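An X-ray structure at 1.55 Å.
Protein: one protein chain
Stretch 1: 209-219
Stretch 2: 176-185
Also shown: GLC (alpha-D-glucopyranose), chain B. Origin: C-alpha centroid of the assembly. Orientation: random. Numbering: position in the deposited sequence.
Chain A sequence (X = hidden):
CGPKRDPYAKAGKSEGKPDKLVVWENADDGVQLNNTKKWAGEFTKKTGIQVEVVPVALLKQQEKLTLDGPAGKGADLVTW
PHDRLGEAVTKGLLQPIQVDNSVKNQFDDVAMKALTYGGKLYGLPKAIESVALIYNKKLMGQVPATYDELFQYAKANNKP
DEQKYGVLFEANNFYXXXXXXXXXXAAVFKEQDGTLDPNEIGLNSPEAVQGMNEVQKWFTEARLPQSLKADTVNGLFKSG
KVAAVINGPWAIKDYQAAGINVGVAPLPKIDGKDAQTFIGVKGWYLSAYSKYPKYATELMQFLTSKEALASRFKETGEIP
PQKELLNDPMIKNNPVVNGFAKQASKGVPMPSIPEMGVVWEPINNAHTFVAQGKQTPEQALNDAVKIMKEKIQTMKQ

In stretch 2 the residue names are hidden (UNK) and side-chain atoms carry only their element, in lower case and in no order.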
ATOM      1  N   VAL A 209      -1.623   2.336  23.228  1.00  9.10           N
ATOM      2  CA  VAL A 209      -2.525   3.234  23.943  1.00  9.44           C
ATOM      3  C   VAL A 209      -2.137   4.688  23.667  1.00  8.59           C
ATOM      4  O   VAL A 209      -3.000   5.523  23.402  1.00  9.89           O
ATOM      5  CB  VAL A 209      -2.554   2.932  25.462  1.00  9.58           C
ATOM      6  CG1 VAL A 209      -3.371   3.976  26.213  1.00 12.61           C
ATOM      7  CG2 VAL A 209      -3.117   1.533  25.712  1.00 12.94           C
ATOM      8  N   GLN A 210      -0.837   4.979  23.692  1.00  9.41           N
ATOM      9  CA  GLN A 210      -0.351   6.327  23.380  1.00  9.64           C
ATOM     10  C   GLN A 210      -0.710   6.746  21.953  1.00  9.77           C
ATOM     11  O   GLN A 210      -1.026   7.912  21.703  1.00 11.07           O
ATOM     12  CB  GLN A 210       1.159   6.445  23.616  1.00  9.90           C
ATOM     13  CG  GLN A 210       1.601   6.140  25.050  1.00 12.30           C
ATOM     14  CD  GLN A 210       0.961   7.053  26.081  1.00 13.84           C
ATOM     15  OE1 GLN A 210       0.236   6.597  26.966  1.00 17.83           O
ATOM     16  NE2 GLN A 210       1.222   8.346  25.967  1.00 15.15           N
ATOM     17  N   GLY A 211      -0.658   5.789  21.026  1.00  8.81           N
ATOM     18  CA  GLY A 211      -1.069   6.019  19.642  1.00  9.31           C
ATOM     19  C   GLY A 211      -2.549   6.347  19.539  1.00  8.04           C
ATOM     20  O   GLY A 211      -2.934   7.307  18.870  1.00  8.06           O
ATOM     21  N   MET A 212      -3.378   5.550  20.214  1.00  8.86           N
ATOM     22  CA  MET A 212      -4.830   5.765  20.219  1.00  8.84           C
ATOM     23  C   MET A 212      -5.218   7.059  20.945  1.00  9.24           C
ATOM     24  O   MET A 212      -6.254   7.658  20.645  1.00  9.30           O
ATOM     25  CB  MET A 212      -5.558   4.555  20.820  1.00  8.89           C
ATOM     26  CG  MET A 212      -7.088   4.613  20.732  1.00  9.33           C
ATOM     27  SD  MET A 212      -7.748   4.684  19.049  1.00 11.22           S
ATOM     28  CE  MET A 212      -8.004   2.945  18.720  1.00 11.64           C
ATOM     29  N   ASN A 213      -4.389   7.486  21.897  1.00  9.95           N
ATOM     30  CA  ASN A 213      -4.588   8.781  22.549  1.00  9.87           C
ATOM     31  C   ASN A 213      -4.476   9.934  21.554  1.00 11.40           C
ATOM     32  O   ASN A 213      -5.185  10.938  21.672  1.00 11.48           O
ATOM     33  CB  ASN A 213      -3.590   8.985  23.691  1.00 10.93           C
ATOM     34  CG  ASN A 213      -3.928   8.166  24.924  1.00 12.30           C
ATOM     35  OD1 ASN A 213      -4.989   7.555  25.014  1.00 13.32           O
ATOM     36  ND2 ASN A 213      -3.014   8.150  25.884  1.00 13.72           N
ATOM     37  N   GLU A 214      -3.582   9.786  20.578  1.00 11.54           N
ATOM     38  CA  GLU A 214      -3.445  10.775  19.509  1.00 12.42           C
ATOM     39  C   GLU A 214      -4.674  10.751  18.602  1.00 12.00           C
ATOM     40  O   GLU A 214      -5.199  11.801  18.238  1.00 13.08           O
ATOM     41  CB  GLU A 214      -2.173  10.537  18.688  1.00 14.05           C
ATOM     42  CG  GLU A 214      -0.870  10.737  19.460  1.00 18.38           C
ATOM     43  CD  GLU A 214      -0.430  12.194  19.567  1.00 21.62           C
ATOM     44  OE1 GLU A 214      -1.287  13.104  19.522  1.00 20.13           O
ATOM     45  OE2 GLU A 214       0.791  12.430  19.705  1.00 25.12           O
ATOM     46  N   VAL A 215      -5.125   9.548  18.249  1.00 11.12           N
ATOM     47  CA  VAL A 215      -6.351   9.361  17.467  1.00 11.55           C
ATOM     48  C   VAL A 215      -7.532  10.074  18.133  1.00 11.05           C
ATOM     49  O   VAL A 215      -8.265  10.824  17.481  1.00 11.34           O
ATOM     50  CB  VAL A 215      -6.674   7.853  17.270  1.00 11.25           C
ATOM     51  CG1 VAL A 215      -8.060   7.655  16.657  1.00 12.98           C
ATOM     52  CG2 VAL A 215      -5.602   7.182  16.415  1.00 11.53           C
ATOM     53  N   GLN A 216      -7.692   9.844  19.434  1.00 12.03           N
ATOM     54  CA  GLN A 216      -8.747  10.465  20.231  1.00 11.91           C
ATOM     55  C   GLN A 216      -8.732  11.991  20.127  1.00 12.20           C
ATOM     56  O   GLN A 216      -9.785  12.618  20.001  1.00 12.17           O
ATOM     57  CB  GLN A 216      -8.624  10.031  21.692  1.00 11.86           C
ATOM     58  CG  GLN A 216      -9.796  10.440  22.573  1.00 12.89           C
ATOM     59  CD  GLN A 216      -9.646   9.952  23.998  1.00 13.51           C
ATOM     60  OE1 GLN A 216      -8.579  10.080  24.604  1.00 15.43           O
ATOM     61  NE2 GLN A 216     -10.718   9.390  24.546  1.00 17.59           N
ATOM     62  N   LYS A 217      -7.535  12.576  20.168  1.00 11.47           N
ATOM     63  CA  LYS A 217      -7.370  14.031  20.089  1.00 12.41           C
ATOM     64  C   LYS A 217      -7.925  14.632  18.799  1.00 11.39           C
ATOM     65  O   LYS A 217      -8.390  15.775  18.790  1.00 11.80           O
ATOM     66  CB  LYS A 217      -5.900  14.413  20.268  1.00 13.51           C
ATOM     67  CG  LYS A 217      -5.419  14.349  21.713  1.00 17.14           C
ATOM     68  CD  LYS A 217      -3.901  14.433  21.808  1.00 20.08           C
ATOM     69  CE  LYS A 217      -3.371  15.798  21.394  1.00 23.32           C
ATOM     70  NZ  LYS A 217      -1.884  15.792  21.317  1.00 27.51           N
ATOM     71  N   TRP A 218      -7.887  13.864  17.713  1.00 10.99           N
ATOM     72  CA  TRP A 218      -8.432  14.321  16.436  1.00 11.66           C
ATOM     73  C   TRP A 218      -9.943  14.536  16.489  1.00 12.11           C
ATOM     74  O   TRP A 218     -10.490  15.333  15.729  1.00 13.17           O
ATOM     75  CB  TRP A 218      -8.046  13.365  15.304  1.00 12.62           C
ATOM     76  CG  TRP A 218      -6.657  13.619  14.820  1.00 12.16           C
ATOM     77  CD1 TRP A 218      -5.521  12.974  15.212  1.00 13.66           C
ATOM     78  CD2 TRP A 218      -6.249  14.616  13.874  1.00 12.07           C
ATOM     79  NE1 TRP A 218      -4.429  13.498  14.559  1.00 12.93           N
ATOM     80  CE2 TRP A 218      -4.848  14.508  13.734  1.00 12.47           C
ATOM     81  CE3 TRP A 218      -6.933  15.583  13.126  1.00 10.07           C
ATOM     82  CZ2 TRP A 218      -4.114  15.334  12.875  1.00 11.80           C
ATOM     83  CZ3 TRP A 218      -6.201  16.407  12.272  1.00  9.59           C
ATOM     84  CH2 TRP A 218      -4.806  16.274  12.155  1.00 10.93           C
ATOM     85  N   PHE A 219     -10.604  13.844  17.412  1.00 12.45           N
ATOM     86  CA  PHE A 219     -12.049  13.962  17.569  1.00 13.07           C
ATOM     87  C   PHE A 219     -12.434  14.884  18.725  1.00 14.61           C
ATOM     88  O   PHE A 219     -13.411  15.628  18.623  1.00 17.78           O
ATOM     89  CB  PHE A 219     -12.685  12.573  17.698  1.00 11.98           C
ATOM     90  CG  PHE A 219     -12.485  11.716  16.481  1.00 10.56           C
ATOM     91  CD1 PHE A 219     -13.352  11.818  15.399  1.00 10.97           C
ATOM     92  CD2 PHE A 219     -11.408  10.835  16.399  1.00 11.24           C
ATOM     93  CE1 PHE A 219     -13.163  11.043  14.260  1.00 12.44           C
ATOM     94  CE2 PHE A 219     -11.211  10.056  15.261  1.00 12.77           C
ATOM     95  CZ  PHE A 219     -12.088  10.160  14.191  1.00 12.85           C
ATOM     96  N   UNK A 176      -4.774   4.584   7.931  1.00  9.20           N
ATOM     97  CA  UNK A 176      -4.373   5.984   7.859  1.00  8.43           C
ATOM     98  C   UNK A 176      -3.670   6.459   9.126  1.00  7.95           C
ATOM     99  O   UNK A 176      -2.732   7.257   9.059  1.00  8.79           O
ATOM    100  c   UNK A 176      -7.591   5.407   4.641  1.00 10.43           C
ATOM    101  c   UNK A 176      -6.144   6.635   6.160  1.00  9.92           C
ATOM    102  c   UNK A 176      -5.712   7.402   5.078  1.00 10.02           C
ATOM    103  c   UNK A 176      -5.586   6.869   7.547  1.00  9.13           C
ATOM    104  c   UNK A 176      -6.210   7.185   3.797  1.00 10.19           C
ATOM    105  c   UNK A 176      -7.149   6.190   3.586  1.00 12.25           C
ATOM    106  c   UNK A 176      -7.089   5.633   5.923  1.00  9.20           C
ATOM    107  o   UNK A 176      -7.639   5.981   2.316  1.00 13.40           O
ATOM    108  N   UNK A 177      -4.115   5.951  10.272  1.00  7.12           N
ATOM    109  CA  UNK A 177      -3.594   6.393  11.563  1.00  7.81           C
ATOM    110  C   UNK A 177      -2.355   5.623  12.001  1.00  7.84           C
ATOM    111  O   UNK A 177      -1.785   5.916  13.053  1.00  7.93           O
ATOM    112  c   UNK A 177      -5.883   7.077  12.331  1.00  8.06           C
ATOM    113  o   UNK A 177      -5.010   4.886  12.818  1.00  8.44           O
ATOM    114  c   UNK A 177      -4.651   6.264  12.670  1.00  7.18           C
ATOM    115  N   UNK A 178      -1.930   4.647  11.200  1.00  7.95           N
ATOM    116  CA  UNK A 178      -0.765   3.835  11.556  1.00  8.56           C
ATOM    117  C   UNK A 178       0.437   4.667  12.006  1.00  8.89           C
ATOM    118  O   UNK A 178       1.098   4.314  12.987  1.00  8.41           O
ATOM    119  c   UNK A 178       3.211   1.553  10.434  1.00 12.42           C
ATOM    120  o   UNK A 178       4.235  -0.187  11.725  1.00 17.05           O
ATOM    121  c   UNK A 178       0.868   2.074  10.756  1.00  9.96           C
ATOM    122  c   UNK A 178       0.812   1.080  11.732  1.00 11.83           C
ATOM    123  c   UNK A 178       1.932   0.325  12.053  1.00 11.26           C
ATOM    124  c   UNK A 178      -0.356   2.897  10.419  1.00  9.18           C
ATOM    125  c   UNK A 178       2.084   2.302  10.116  1.00 12.00           C
ATOM    126  c   UNK A 178       3.126   0.567  11.402  1.00 13.57           C
ATOM    127  N   UNK A 179       0.709   5.771  11.306  1.00  8.24           N
ATOM    128  CA  UNK A 179       1.872   6.602  11.633  1.00  7.91           C
ATOM    129  C   UNK A 179       1.855   7.096  13.078  1.00  8.37           C
ATOM    130  O   UNK A 179       2.908   7.252  13.692  1.00  9.10           O
ATOM    131  c   UNK A 179      -0.135   8.970  10.387  1.00 10.09           C
ATOM    132  c   UNK A 179       2.062   7.754  10.629  1.00  8.77           C
ATOM    133  c   UNK A 179       0.840  11.177  11.768  1.00 10.57           C
ATOM    134  c   UNK A 179       1.173   8.948  10.868  1.00  9.79           C
ATOM    135  c   UNK A 179       1.653  10.062  11.552  1.00 10.04           C
ATOM    136  c   UNK A 179      -0.959  10.078  10.599  1.00 10.27           C
ATOM    137  c   UNK A 179      -0.469  11.186  11.290  1.00 10.92           C
ATOM    138  N   UNK A 180       0.655   7.318  13.616  1.00  8.00           N
ATOM    139  CA  UNK A 180       0.502   7.739  15.012  1.00  8.37           C
ATOM    140  C   UNK A 180       0.896   6.629  15.983  1.00  8.91           C
ATOM    141  O   UNK A 180       1.479   6.899  17.033  1.00 10.13           O
ATOM    142  c   UNK A 180      -0.930   8.209  15.291  1.00  8.55           C
ATOM    143  c   UNK A 180      -2.923   9.632  14.680  1.00  9.63           C
ATOM    144  c   UNK A 180      -1.419   9.445  14.525  1.00  8.61           C
ATOM    145  c   UNK A 180      -0.676  10.699  14.969  1.00  9.15           C
ATOM    146  N   UNK A 181       0.573   5.387  15.629  1.00  7.73           N
ATOM    147  CA  UNK A 181       0.948   4.228  16.437  1.00  7.95           C
ATOM    148  C   UNK A 181       2.440   3.930  16.314  1.00  8.39           C
ATOM    149  O   UNK A 181       3.118   3.708  17.318  1.00  8.49           O
ATOM    150  c   UNK A 181      -4.020   3.315  17.243  1.00  7.87           C
ATOM    151  c   UNK A 181      -2.254   3.806  15.677  1.00  8.70           C
ATOM    152  c   UNK A 181      -1.335   3.114  16.463  1.00  8.49           C
ATOM    153  c   UNK A 181      -1.773   2.527  17.642  1.00  8.98           C
ATOM    154  c   UNK A 181       0.108   3.007  16.048  1.00  8.13           C
ATOM    155  c   UNK A 181      -3.594   3.910  16.063  1.00  8.41           C
ATOM    156  c   UNK A 181      -3.108   2.620  18.037  1.00  9.25           C
ATOM    157  N   UNK A 182       2.948   3.949  15.082  1.00  8.34           N
ATOM    158  CA  UNK A 182       4.370   3.720  14.820  1.00  8.69           C
ATOM    159  C   UNK A 182       5.259   4.745  15.528  1.00  9.19           C
ATOM    160  O   UNK A 182       6.337   4.403  16.017  1.00 11.06           O
ATOM    161  c   UNK A 182       4.642   3.720  13.325  1.00  9.14           C
ATOM    162  N   UNK A 183       4.792   5.994  15.590  1.00  8.77           N
ATOM    163  CA  UNK A 183       5.510   7.074  16.274  1.00  8.47           C
ATOM    164  C   UNK A 183       5.770   6.753  17.743  1.00  9.76           C
ATOM    165  O   UNK A 183       6.791   7.154  18.303  1.00 11.96           O
ATOM    166  c   UNK A 183       4.738   8.379  16.154  1.00  8.81           C
ATOM    167  N   UNK A 184       4.841   6.025  18.360  1.00 10.48           N
ATOM    168  CA  UNK A 184       4.943   5.682  19.777  1.00 10.52           C
ATOM    169  C   UNK A 184       5.717   4.384  20.006  1.00 11.94           C
ATOM    170  O   UNK A 184       6.001   4.023  21.151  1.00 13.75           O
ATOM    171  c   UNK A 184       3.244   8.111  20.421  1.00  9.98           C
ATOM    172  c   UNK A 184       2.623   6.760  20.082  1.00  9.97           C
ATOM    173  c   UNK A 184       3.549   5.590  20.409  1.00 10.21           C
ATOM    174  c   UNK A 184       2.404   9.244  19.868  1.00 11.17           C
ATOM    175  n   UNK A 184       2.979  10.580  20.201  1.00 11.47           N
ATOM    176  N   UNK A 185       6.053   3.696  18.916  1.00 11.36           N
ATOM    177  CA  UNK A 185       6.780   2.428  18.973  1.00 12.18           C
ATOM    178  C   UNK A 185       5.888   1.197  18.939  1.00 12.52           C
ATOM    179  O   UNK A 185       6.354   0.085  19.191  1.00 13.85           O
TER
HETATM  180  C1  GLC B   1      -6.289   2.667  -0.044  1.00 42.34           C
HETATM  181  C2  GLC B   1      -5.358   1.431  -0.132  1.00 42.88           C
HETATM  182  C3  GLC B   1      -5.877   0.224   0.678  1.00 43.19           C
HETATM  183  C4  GLC B   1      -6.372   0.646   2.062  1.00 43.64           C
HETATM  184  C5  GLC B   1      -7.350   1.810   1.929  1.00 42.91           C
HETATM  185  C6  GLC B   1      -7.888   2.296   3.267  1.00 42.88           C
HETATM  186  O1  GLC B   1      -7.430   2.505  -0.812  1.00 41.75           O
HETATM  187  O2  GLC B   1      -5.177   1.049  -1.494  1.00 42.91           O
HETATM  188  O3  GLC B   1      -4.833  -0.727   0.832  1.00 43.54           O
HETATM  189  O4  GLC B   1      -7.027  -0.469   2.696  1.00 45.77           O
HETATM  190  O5  GLC B   1      -6.685   2.928   1.311  1.00 42.49           O
HETATM  191  O6  GLC B   1      -9.183   1.775   3.527  1.00 41.02           O

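Position 176 carries one carbon leading to a six-carbon ring that bears an oxygen, eight atoms in all, which is tyrosine. Y176 is out of reach of stretch 1 and turns instead to the sugar, its OH lying 3.4 Å from O5 of GLC.

Position 177 has a single carbon carrying one oxygen and one carbon. That branched carbon, CB, sits 4.0 Å from CG2 of V215, and the set of three atoms fits threonine. The oxygen of T177 is hydrogen-bonded elsewhere in the structure, so its polar group is satisfied.

Position 178 repeats the pattern of one carbon, a six-carbon ring and an oxygen, and touches nothing on stretch 1: a second tyrosine, Y178.

At position 179 a carbon leads to a bare six-carbon ring, a phenylalanine. The CB of F179 points sideways; its ring comes nearer but makes no contact with stretch 1. The helix is kinked here, since the N atoms of 179 and 180 lack bonds to the turn before.

Position 180 shows four carbons, forked at the second and lodged among G211, E214, V215 and W218: leucine rather than isoleucine, whose fork comes at the first. L180 is the knob of the interface. Its CD1 lies 4.0 Å from V215 CG2 and 4.3 Å from W218 CD1, while its CD2 lies 4.0 Å from E214 CB.

Position 181 is again one carbon and an unsubstituted six-carbon ring, with G211 over one face: phenylalanine. The CB of F181 leaves sideways, but the ring comes nearer, and G211 CA stands 4.3 Å from its centroid in a CH-pi contact. V215 CG2 is 3.9 Å from F181 CE2, and M212 CB is 4.1 Å from F181 CZ.

Positions 182 and 183 each have one side-chain carbon, hence alanines; neither A182 nor A183 contacts stretch 1.

Position 184 has four carbons in a row ending in a nitrogen that reaches the carboxylate of E214: lysine. Near its root, K184 packs CG 3.5 Å from G211 N; at its tip, NZ donates a hydrogen bond to E214 OE2 at 2.9 Å, within a salt bridge.

Position 185 has no side-chain atoms and is glycine. G185 has a phi of 95° and closes a Schellman motif; a CB would be jammed against the carbonyl O of K184.

The contact works by letting backbone meet ring. The helices cross at 134°, their axes approaching to 7.8 Å, and the CA atoms of G211 and F181 come within 4.2 Å. An ideal CB on G211 would point toward stretch 2 and stand 2.7 Å from F181 CD1, a clash, so glycine is what this proximity admits. Beside that point L180 fills its hole, and the K184–E214 salt bridge ties the two stretches together, E214 also holding K217 through its other oxygen, OE1, 3.3 Å from K217 NZ. One cost remains: the buried L180 O has no partner in the model.

Stretch 2 176-185: YTYFLFAAKG
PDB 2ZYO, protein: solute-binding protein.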